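Farnesyl diphosphate synthase (Rhodobacter capsulatus, PDB 3M0G) probably catalyses the magnesium-dependent condensation of isopentenyl diphosphate with an allylic diphosphate such as farnesyl diphosphate, giving longer prenyl diphosphates for carotenoid and other isoprenoid biosynthesis. Local coordinates at residues Ile55-Ser59 with Gly190-Ala196; Ala61-Ala66 with Asp124-Gly128; Leu210-Ile214 with Arg255-Val260; Leu48-Ala53 with Ala186-Ala191. Residues are numbered along the deposited sequence.

Contact 1: Ile55-Ser59 with Gly190-Ala196; sequences IHGIS and GAILAGA. Unlike the reference sequence in segment 190-196: Leu-193 (reference Ile).
Two Schellman motifs meet here, each closing a helix with a glycine of positive phi. Gly-57 (70/18) is the C-prime residue of one: Ile-58 N bonds back to Ala-53 O, and Gly-57 N into the last turn. Gly-195 (61/31) serves the other, with Ala-196 N to Ala-191 O at 3.0 Å and Gly-195 N to Ile-192 O at 3.2 Å. The CA atoms of His-56 and Ala-194 lie 6.2 Å apart. In this mainly helical prenyl synthase fold, the contact joins the turn between helices 44-55 and 60-81 to the C-terminal end of helix 168-194. His-56 (chi1 m, chi2 86°) lays its ring against that end. Ala-191 CA sits over one face of the His-56 ring, 4.0 Å from its centroid, a CH-pi contact. His-56 CB meets Ala-194 CB at 3.4 Å, and His-56 CD2 meets Ala-196 CB at 3.6 Å. The ring's ND1 is hydrogen-bonded to Ser-52 O. Ile-58 (m, t) points its CD1 at Leu-193 CB (3.7 Å) and Ala-194 CB (3.8 Å).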
loop_
_atom_site.group_PDB
_atom_site.type_symbol
_atom_site.label_atom_id
_atom_site.label_comp_id
_atom_site.label_asym_id
_atom_site.label_seq_id
_atom_site.Cartn_x
_atom_site.Cartn_y
_atom_site.Cartn_z
ATOM N N ILE B 55 0.854 -27.738 -0.828
ATOM C CA ILE B 55 0.826 -28.628 0.341
ATOM C C ILE B 55 -0.589 -28.791 0.891
ATOM O O ILE B 55 -0.934 -29.829 1.468
ATOM C CB ILE B 55 1.726 -28.108 1.497
ATOM C CG1 ILE B 55 3.198 -28.096 1.090
ATOM C CG2 ILE B 55 1.559 -28.972 2.741
ATOM C CD1 ILE B 55 4.051 -27.299 2.042
ATOM N N HIS B 56 -1.403 -27.764 0.685
ATOM C CA HIS B 56 -2.802 -27.779 1.104
ATOM C C HIS B 56 -3.732 -28.146 -0.049
ATOM O O HIS B 56 -4.947 -27.887 -0.004
ATOM C CB HIS B 56 -3.153 -26.427 1.733
ATOM C CG HIS B 56 -2.464 -26.189 3.037
ATOM N ND1 HIS B 56 -1.199 -25.651 3.125
ATOM C CD2 HIS B 56 -2.848 -26.452 4.309
ATOM C CE1 HIS B 56 -0.838 -25.579 4.393
ATOM N NE2 HIS B 56 -1.819 -26.065 5.132
ATOM N N GLY B 57 -3.151 -28.759 -1.078
ATOM C CA GLY B 57 -3.892 -29.277 -2.230
ATOM C C GLY B 57 -4.479 -28.232 -3.155
ATOM O O GLY B 57 -5.383 -28.531 -3.939
ATOM N N ILE B 58 -3.973 -27.001 -3.055
ATOM C CA ILE B 58 -4.473 -25.873 -3.841
ATOM C C ILE B 58 -3.604 -25.672 -5.087
ATOM O O ILE B 58 -2.372 -25.684 -4.993
ATOM C CB ILE B 58 -4.540 -24.577 -2.968
ATOM C CG1 ILE B 58 -5.654 -24.710 -1.912
ATOM C CG2 ILE B 58 -4.744 -23.312 -3.832
ATOM C CD1 ILE B 58 -5.717 -23.563 -0.917
ATOM N N SER B 59 -4.260 -25.497 -6.243
ATOM C CA SER B 59 -3.576 -25.347 -7.535
ATOM C C SER B 59 -2.737 -24.081 -7.640
ATOM O O SER B 59 -2.943 -23.134 -6.896
ATOM C CB SER B 59 -4.579 -25.408 -8.701
ATOM O OG SER B 59 -5.230 -24.164 -8.923
ATOM N N GLY B 190 -0.354 -20.220 1.537
ATOM C CA GLY B 190 -1.015 -21.507 1.217
ATOM C C GLY B 190 -1.957 -21.970 2.326
ATOM O O GLY B 190 -3.057 -22.461 2.052
ATOM N N ALA B 191 -1.537 -21.796 3.577
ATOM C CA ALA B 191 -2.394 -22.114 4.721
ATOM C C ALA B 191 -3.608 -21.163 4.823
ATOM O O ALA B 191 -4.714 -21.620 5.112
ATOM C CB ALA B 191 -1.596 -22.138 6.003
ATOM N N ILE B 192 -3.402 -19.860 4.583
ATOM C CA ILE B 192 -4.513 -18.876 4.549
ATOM C C ILE B 192 -5.590 -19.266 3.542
ATOM O O ILE B 192 -6.779 -19.282 3.882
ATOM C CB ILE B 192 -4.017 -17.415 4.294
ATOM C CG1 ILE B 192 -3.124 -16.973 5.452
ATOM C CG2 ILE B 192 -5.210 -16.421 4.098
ATOM C CD1 ILE B 192 -2.214 -15.765 5.170
ATOM N N LEU B 193 -5.178 -19.612 2.320
ATOM C CA LEU B 193 -6.112 -19.943 1.257
ATOM C C LEU B 193 -6.826 -21.280 1.493
ATOM O O LEU B 193 -7.859 -21.537 0.884
ATOM C CB LEU B 193 -5.426 -19.938 -0.126
ATOM C CG LEU B 193 -4.698 -18.687 -0.646
ATOM C CD1 LEU B 193 -4.099 -18.947 -2.031
ATOM C CD2 LEU B 193 -5.572 -17.427 -0.662
ATOM N N ALA B 194 -6.275 -22.117 2.374
ATOM C CA ALA B 194 -6.882 -23.408 2.693
ATOM C C ALA B 194 -7.682 -23.352 3.995
ATOM O O ALA B 194 -8.305 -24.326 4.367
ATOM C CB ALA B 194 -5.804 -24.497 2.782
ATOM N N GLY B 195 -7.658 -22.209 4.675
ATOM C CA GLY B 195 -8.284 -22.061 5.991
ATOM C C GLY B 195 -7.712 -22.987 7.060
ATOM O O GLY B 195 -8.429 -23.402 7.982
ATOM N N ALA B 196 -6.421 -23.304 6.944
ATOM C CA ALA B 196 -5.789 -24.303 7.800
ATOM C C ALA B 196 -4.807 -23.694 8.794
ATOM O O ALA B 196 -4.569 -22.477 8.783
ATOM C CB ALA B 196 -5.102 -25.360 6.946
#

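Contact 2: Ala61-Ala66 with Asp124-Gly128; sequences AQAMPA and DPVLG. Unlike the reference sequence in segment 61-66: Ala-61 (reference Glu).
Residues 61-66 are helical but kinked: Pro-65 N carries no hydrogen to donate to the turn before, and Ala-66 N, also lacking its regular bond, makes a weak one to Ala-63 O (3.0 Å). Residues 125-127 form a short 3-10 turn, with 2.9 Å bonds from Leu-127 N to Asp-124 O and Gly-128 N to Pro-125 O. Asp-124 (chi1 t) opens it with an Asx turn, its OD1 accepting from Val-126 N at 2.9 Å. Gln-62 and Leu-127 are closest, CA to CA 5.3 Å. The contact sets the connection between helices 104-121 and 130-144 of the mainly helical prenyl synthase fold against the start of helix 60-81. Pro-65 faces this turn: its CB meets Leu-127 CG at 3.7 Å and its CG meets Val-126 CG1 at 3.8 Å. Leu-127 (m, t) also brings CD2 to Ala-66 CB (3.8 Å). From extended Gln-62 (t, t), CG touches Val-126 O at 3.3 Å and NE2 gives a weak hydrogen bond to Leu-127 O at 3.5 Å.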
loop_
_atom_site.group_PDB
_atom_site.type_symbol
_atom_site.label_atom_id
_atom_site.label_comp_id
_atom_site.label_asym_id
_atom_site.label_seq_id
_atom_site.Cartn_x
_atom_site.Cartn_y
_atom_site.Cartn_z
ATOM N N ALA B 61 -2.806 -22.089 -10.318
ATOM C CA ALA B 61 -3.783 -21.146 -10.869
ATOM C C ALA B 61 -4.652 -20.474 -9.789
ATOM O O ALA B 61 -4.866 -19.247 -9.820
ATOM C CB ALA B 61 -4.653 -21.832 -11.917
ATOM N N GLN B 62 -5.132 -21.257 -8.824
ATOM C CA GLN B 62 -5.841 -20.671 -7.681
ATOM C C GLN B 62 -4.908 -19.832 -6.790
ATOM O O GLN B 62 -5.324 -18.807 -6.247
ATOM C CB GLN B 62 -6.563 -21.739 -6.860
ATOM C CG GLN B 62 -7.323 -21.190 -5.655
ATOM C CD GLN B 62 -8.072 -22.251 -4.880
ATOM O OE1 GLN B 62 -8.390 -23.326 -5.403
ATOM N NE2 GLN B 62 -8.361 -21.957 -3.627
ATOM N N ALA B 63 -3.656 -20.266 -6.649
ATOM C CA ALA B 63 -2.670 -19.545 -5.795
ATOM C C ALA B 63 -2.014 -18.330 -6.445
ATOM O O ALA B 63 -1.424 -17.491 -5.748
ATOM C CB ALA B 63 -1.578 -20.508 -5.327
HETATM N N MSE B 64 -2.104 -18.230 -7.769
HETATM C CA MSE B 64 -1.312 -17.238 -8.519
HETATM C C MSE B 64 -1.484 -15.762 -8.087
HETATM O O MSE B 64 -0.472 -15.039 -7.943
HETATM C CB MSE B 64 -1.524 -17.382 -10.023
HETATM C CG MSE B 64 -0.738 -16.375 -10.837
HETATM SE SE MSE B 64 1.173 -16.693 -10.658
HETATM C CE MSE B 64 1.230 -18.403 -11.531
ATOM N N PRO B 65 -2.745 -15.301 -7.889
ATOM C CA PRO B 65 -2.893 -13.909 -7.452
ATOM C C PRO B 65 -2.149 -13.612 -6.147
ATOM O O PRO B 65 -1.689 -12.498 -5.962
ATOM C CB PRO B 65 -4.404 -13.749 -7.260
ATOM C CG PRO B 65 -5.000 -14.817 -8.144
ATOM C CD PRO B 65 -4.055 -15.959 -8.062
ATOM N N ALA B 66 -2.034 -14.600 -5.263
ATOM C CA ALA B 66 -1.283 -14.416 -4.023
ATOM C C ALA B 66 0.221 -14.323 -4.294
ATOM O O ALA B 66 0.921 -13.502 -3.687
ATOM C CB ALA B 66 -1.592 -15.524 -3.027
ATOM N N ASP B 124 -8.820 -10.787 -5.797
ATOM C CA ASP B 124 -9.214 -11.656 -6.909
ATOM C C ASP B 124 -9.957 -12.892 -6.414
ATOM O O ASP B 124 -9.376 -13.698 -5.673
ATOM C CB ASP B 124 -7.957 -12.086 -7.684
ATOM C CG ASP B 124 -8.272 -12.691 -9.046
ATOM O OD1 ASP B 124 -9.220 -13.478 -9.149
ATOM O OD2 ASP B 124 -7.557 -12.384 -10.024
ATOM N N PRO B 125 -11.231 -13.060 -6.847
ATOM C CA PRO B 125 -12.067 -14.166 -6.372
ATOM C C PRO B 125 -11.536 -15.540 -6.762
ATOM O O PRO B 125 -11.905 -16.524 -6.129
ATOM C CB PRO B 125 -13.420 -13.911 -7.049
ATOM C CG PRO B 125 -13.121 -13.002 -8.188
ATOM C CD PRO B 125 -11.984 -12.160 -7.743
ATOM N N VAL B 126 -10.667 -15.593 -7.777
ATOM C CA VAL B 126 -9.923 -16.817 -8.124
ATOM C C VAL B 126 -9.242 -17.413 -6.891
ATOM O O VAL B 126 -9.084 -18.628 -6.786
ATOM C CB VAL B 126 -8.888 -16.521 -9.253
ATOM C CG1 VAL B 126 -7.602 -17.346 -9.106
ATOM C CG2 VAL B 126 -9.529 -16.718 -10.637
ATOM N N LEU B 127 -8.840 -16.547 -5.958
ATOM C CA LEU B 127 -8.194 -16.960 -4.714
ATOM C C LEU B 127 -9.077 -17.782 -3.790
ATOM O O LEU B 127 -8.562 -18.540 -2.973
ATOM C CB LEU B 127 -7.704 -15.725 -3.931
ATOM C CG LEU B 127 -6.481 -14.995 -4.461
ATOM C CD1 LEU B 127 -6.410 -13.610 -3.837
ATOM C CD2 LEU B 127 -5.208 -15.787 -4.178
ATOM N N GLY B 128 -10.398 -17.611 -3.893
ATOM C CA GLY B 128 -11.339 -18.313 -3.019
ATOM C C GLY B 128 -12.279 -17.441 -2.201
ATOM O O GLY B 128 -12.588 -16.303 -2.585
#

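Contact 3: Leu210-Ile214 with Arg255-Val260; sequences LAFQI and RAADLV
Two helix segments of the all-alpha prenyl synthase fold pack nearly antiparallel here. Residues 210-214 belong to helix 199-219 and residues 255-260 to helix 249-265. Helix 199-219 runs on into what is probably the second aspartate-rich motif, which in relatives binds the diphosphate through magnesium. The axes of the two segments approach to 8.7 Å, with a signed crossing angle of -157°. Both backbones are regular alpha helix, as in the bonds Ile-214 N to Leu-210 O (3.1 Å) and Leu-259 N to Arg-255 O (3.0 Å). The nearest CA atoms are those of Ala-211 and Ala-256, 4.6 Å apart. The small alanines allow this closeness.

Leu-210 (chi1 t, chi2 p) points across, and its CG meets Leu-259 CD1 at 3.4 Å. Ala-211 follows at the closest point. Ala-211 CB lies 3.8 Å from Ala-256 O, 3.8 Å from Val-260 CG2 and 4.2 Å from Leu-259 CB. Phe-212 points away and packs on Thr-179 and Ile-183 of helix 168-194, so helix 199-219 is covered on that side too. Ile-214, one turn after Leu-210, again points toward the other helix. With rotamer m, t, Ile-214 CD1 reaches Leu-259 CD1 (3.7 Å), where Leu-259 is also m, t and meets both Leu-210 and Ile-214. Ile-214 CD1 also lies 3.8 Å from Arg-255 CG, the aliphatic part of a side chain at the exposed edge. Ile-214 CG2 meets Ala-256 CB at 3.9 Å.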
loop_
_atom_site.group_PDB
_atom_site.type_symbol
_atom_site.label_atom_id
_atom_site.label_comp_id
_atom_site.label_asym_id
_atom_site.label_seq_id
_atom_site.Cartn_x
_atom_site.Cartn_y
_atom_site.Cartn_z
ATOM N N LEU B 210 15.641 -15.894 8.720
ATOM C CA LEU B 210 16.943 -15.600 9.307
ATOM C C LEU B 210 18.103 -16.315 8.589
ATOM O O LEU B 210 19.145 -15.708 8.360
ATOM C CB LEU B 210 16.934 -15.868 10.811
ATOM C CG LEU B 210 18.197 -15.520 11.614
ATOM C CD1 LEU B 210 18.688 -14.116 11.340
ATOM C CD2 LEU B 210 17.916 -15.742 13.095
ATOM N N ALA B 211 17.925 -17.585 8.210
ATOM C CA ALA B 211 18.911 -18.256 7.343
ATOM C C ALA B 211 19.152 -17.476 6.048
ATOM O O ALA B 211 20.264 -17.427 5.547
ATOM C CB ALA B 211 18.460 -19.698 7.007
ATOM N N PHE B 212 18.088 -16.918 5.480
ATOM C CA PHE B 212 18.160 -16.144 4.227
ATOM C C PHE B 212 19.113 -14.960 4.360
ATOM O O PHE B 212 20.019 -14.783 3.551
ATOM C CB PHE B 212 16.748 -15.666 3.842
ATOM C CG PHE B 212 16.699 -14.718 2.674
ATOM C CD1 PHE B 212 16.783 -13.342 2.869
ATOM C CD2 PHE B 212 16.516 -15.188 1.388
ATOM C CE1 PHE B 212 16.721 -12.464 1.776
ATOM C CE2 PHE B 212 16.444 -14.312 0.297
ATOM C CZ PHE B 212 16.558 -12.958 0.494
ATOM N N GLN B 213 18.916 -14.167 5.395
ATOM C CA GLN B 213 19.722 -12.973 5.589
ATOM C C GLN B 213 21.171 -13.299 5.938
ATOM O O GLN B 213 22.093 -12.688 5.382
ATOM C CB GLN B 213 19.113 -12.073 6.638
ATOM C CG GLN B 213 19.854 -10.753 6.754
ATOM C CD GLN B 213 19.809 -9.945 5.468
ATOM O OE1 GLN B 213 18.743 -9.776 4.853
ATOM N NE2 GLN B 213 20.963 -9.436 5.053
ATOM N N ILE B 214 21.362 -14.256 6.848
ATOM C CA ILE B 214 22.702 -14.786 7.155
ATOM C C ILE B 214 23.463 -15.227 5.881
ATOM O O ILE B 214 24.612 -14.816 5.672
ATOM C CB ILE B 214 22.659 -15.892 8.258
ATOM C CG1 ILE B 214 22.003 -15.332 9.523
ATOM C CG2 ILE B 214 24.062 -16.404 8.574
ATOM C CD1 ILE B 214 21.679 -16.354 10.623
ATOM N N ARG B 255 25.286 -21.149 12.007
ATOM C CA ARG B 255 23.960 -20.655 12.397
ATOM C C ARG B 255 22.939 -20.857 11.267
ATOM O O ARG B 255 21.830 -21.334 11.499
ATOM C CB ARG B 255 24.034 -19.173 12.805
ATOM C CG ARG B 255 22.756 -18.592 13.455
ATOM C CD ARG B 255 22.559 -19.147 14.875
ATOM N NE ARG B 255 21.347 -18.632 15.508
ATOM C CZ ARG B 255 20.356 -19.374 15.992
ATOM N NH1 ARG B 255 20.400 -20.705 15.919
ATOM N NH2 ARG B 255 19.314 -18.776 16.554
ATOM N N ALA B 256 23.344 -20.511 10.047
ATOM C CA ALA B 256 22.478 -20.626 8.882
ATOM C C ALA B 256 22.028 -22.071 8.667
ATOM O O ALA B 256 20.866 -22.313 8.327
ATOM C CB ALA B 256 23.184 -20.077 7.638
ATOM N N ALA B 257 22.923 -23.024 8.899
ATOM C CA ALA B 257 22.594 -24.440 8.682
ATOM C C ALA B 257 21.691 -24.968 9.805
ATOM O O ALA B 257 20.780 -25.730 9.548
ATOM C CB ALA B 257 23.863 -25.279 8.565
ATOM N N ASP B 258 21.943 -24.536 11.041
ATOM C CA ASP B 258 21.070 -24.890 12.169
ATOM C C ASP B 258 19.634 -24.344 12.010
ATOM O O ASP B 258 18.680 -24.999 12.413
ATOM C CB ASP B 258 21.670 -24.413 13.493
ATOM C CG ASP B 258 22.851 -25.272 13.964
ATOM O OD1 ASP B 258 23.320 -26.171 13.217
ATOM O OD2 ASP B 258 23.320 -25.042 15.104
ATOM N N LEU B 259 19.493 -23.143 11.446
ATOM C CA LEU B 259 18.165 -22.545 11.222
ATOM C C LEU B 259 17.405 -23.245 10.095
ATOM O O LEU B 259 16.194 -23.396 10.165
ATOM C CB LEU B 259 18.262 -21.042 10.972
ATOM C CG LEU B 259 18.645 -20.154 12.151
ATOM C CD1 LEU B 259 19.068 -18.816 11.619
ATOM C CD2 LEU B 259 17.504 -20.017 13.184
ATOM N N VAL B 260 18.125 -23.690 9.070
ATOM C CA VAL B 260 17.536 -24.495 7.994
ATOM C C VAL B 260 17.023 -25.844 8.526
ATOM O O VAL B 260 15.989 -26.336 8.080
ATOM C CB VAL B 260 18.516 -24.667 6.813
ATOM C CG1 VAL B 260 18.086 -25.786 5.860
ATOM C CG2 VAL B 260 18.652 -23.341 6.059
#

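Contact 4: Leu48-Ala53 with Ala186-Ala191; sequences LAIESA and AAQAGA
This is a very close helix-helix contact through small residues, buried within the helical bundle of the prenyl synthase fold. It joins helix 44-55 to helix 168-194. The axes of the two segments come within 6.6 Å and run in similar directions, with a signed crossing angle of -31°. Both segments are helical. The CA pairs are Leu-48 with Ala-187 (5.1 Å), Ala-49 with Ala-186 (4.6 Å) and Ala-53 with Gly-190 (3.4 Å).

Gly-190 makes the last approach possible. A CB there would clash with Ser-52 C and Ala-53 N. The backbones are so near that CA-H...O contacts form: Ala-49 CA to Ala-186 O at 3.1 Å and Gly-190 CA to Ser-52 O at 3.4 Å. At the other end, Leu-48 CB meets Ala-186 CB at 3.8 Å, and Leu-48 (m, t) also touches Tyr-204 of helix 199-219. Ala-49 CB faces Ala-189 CB at 4.2 Å.

Ser-52 is a knob in the hole formed by Ala-186, Ala-187, Ala-189 and Gly-190. The chi1 of Ser-52 is p, which holds Ser-52 OG near its own helix, 2.7 Å from Leu-48 O and 3.0 Å from Ala-49 O. The same OG accepts a hydrogen bond from the other helix: Gly-190 N to Ser-52 OG is 3.0 Å, with an N-H...O angle of 135°.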
loop_
_atom_site.group_PDB
_atom_site.type_symbol
_atom_site.label_atom_id
_atom_site.label_comp_id
_atom_site.label_asym_id
_atom_site.label_seq_id
_atom_site.Cartn_x
_atom_site.Cartn_y
_atom_site.Cartn_z
ATOM N N LEU B 48 7.313 -19.685 -2.628
ATOM C CA LEU B 48 6.810 -20.070 -1.305
ATOM C C LEU B 48 5.285 -20.024 -1.146
ATOM O O LEU B 48 4.703 -20.851 -0.417
ATOM C CB LEU B 48 7.445 -19.186 -0.225
ATOM C CG LEU B 48 8.922 -19.401 0.127
ATOM C CD1 LEU B 48 9.310 -18.321 1.133
ATOM C CD2 LEU B 48 9.136 -20.753 0.735
ATOM N N ALA B 49 4.651 -19.090 -1.843
ATOM C CA ALA B 49 3.205 -18.954 -1.828
ATOM C C ALA B 49 2.608 -20.131 -2.564
ATOM O O ALA B 49 1.726 -20.826 -2.048
ATOM C CB ALA B 49 2.783 -17.643 -2.502
ATOM N N ILE B 50 3.108 -20.359 -3.775
ATOM C CA ILE B 50 2.601 -21.454 -4.618
ATOM C C ILE B 50 2.869 -22.835 -4.020
ATOM O O ILE B 50 2.066 -23.791 -4.195
ATOM C CB ILE B 50 3.196 -21.367 -6.050
ATOM C CG1 ILE B 50 2.587 -20.166 -6.792
ATOM C CG2 ILE B 50 2.935 -22.672 -6.833
ATOM C CD1 ILE B 50 3.386 -19.657 -8.011
ATOM N N GLU B 51 4.029 -22.958 -3.375
ATOM C CA GLU B 51 4.440 -24.222 -2.822
ATOM C C GLU B 51 3.673 -24.540 -1.554
ATOM O O GLU B 51 3.327 -25.682 -1.302
ATOM C CB GLU B 51 5.944 -24.244 -2.583
ATOM C CG GLU B 51 6.779 -24.146 -3.862
ATOM C CD GLU B 51 6.348 -25.103 -4.952
ATOM O OE1 GLU B 51 6.563 -26.335 -4.811
ATOM O OE2 GLU B 51 5.799 -24.622 -5.971
ATOM N N SER B 52 3.385 -23.513 -0.767
ATOM C CA SER B 52 2.647 -23.705 0.470
ATOM C C SER B 52 1.170 -23.918 0.181
ATOM O O SER B 52 0.484 -24.566 0.966
ATOM C CB SER B 52 2.861 -22.523 1.422
ATOM O OG SER B 52 2.369 -21.314 0.872
ATOM N N ALA B 53 0.688 -23.391 -0.949
ATOM C CA ALA B 53 -0.680 -23.663 -1.396
ATOM C C ALA B 53 -0.789 -25.115 -1.832
ATOM O O ALA B 53 -1.728 -25.820 -1.443
ATOM C CB ALA B 53 -1.087 -22.731 -2.537
ATOM N N ALA B 186 4.530 -15.023 2.505
ATOM C CA ALA B 186 4.497 -15.978 1.363
ATOM C C ALA B 186 4.284 -17.419 1.800
ATOM O O ALA B 186 3.535 -18.182 1.156
ATOM C CB ALA B 186 5.784 -15.889 0.507
ATOM N N ALA B 187 4.963 -17.798 2.880
ATOM C CA ALA B 187 4.933 -19.162 3.374
ATOM C C ALA B 187 3.585 -19.520 3.975
ATOM O O ALA B 187 3.146 -20.645 3.874
ATOM C CB ALA B 187 6.045 -19.380 4.386
ATOM N N GLN B 188 2.925 -18.542 4.576
ATOM C CA GLN B 188 1.639 -18.770 5.203
ATOM C C GLN B 188 0.490 -18.680 4.216
ATOM O O GLN B 188 -0.617 -19.090 4.535
ATOM C CB GLN B 188 1.407 -17.756 6.296
ATOM C CG GLN B 188 2.264 -17.936 7.518
ATOM C CD GLN B 188 1.966 -16.880 8.528
ATOM O OE1 GLN B 188 0.896 -16.888 9.126
ATOM N NE2 GLN B 188 2.906 -15.941 8.729
ATOM N N ALA B 189 0.755 -18.117 3.038
ATOM C CA ALA B 189 -0.289 -17.835 2.052
ATOM C C ALA B 189 -1.055 -19.095 1.645
ATOM O O ALA B 189 -2.265 -19.050 1.451
ATOM C CB ALA B 189 0.319 -17.134 0.817
ATOM N N GLY B 190 -0.354 -20.220 1.537
ATOM C CA GLY B 190 -1.015 -21.507 1.217
ATOM C C GLY B 190 -1.957 -21.970 2.326
ATOM O O GLY B 190 -3.057 -22.461 2.052
ATOM N N ALA B 191 -1.537 -21.796 3.577
ATOM C CA ALA B 191 -2.394 -22.114 4.721
ATOM C C ALA B 191 -3.608 -21.163 4.823
ATOM O O ALA B 191 -4.714 -21.620 5.112
ATOM C CB ALA B 191 -1.596 -22.138 6.003
#

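In the fold
Contacts 1 and 4 both bring helix 168-194 against the region of helix 44-55, and they share Gly-190 and Ala-191. Contact 4 is buried and relies on small residues and backbone closeness. Contact 1 is only partly buried and uses larger side chains around two helix ends. Contact 2, also partly buried, lies beside them: Leu-193 CD2 touches Leu-127 CD2 at 3.9 Å, and Ala-63 CB touches Ala-53 CB at 3.6 Å. Contact 3 is separate, its centre about 31 Å from that of contact 2, on the opposite side of the chain's centre. It is buried and apolar, whereas contact 4 includes a hydrogen bond across its segments and contact 2 a weak one.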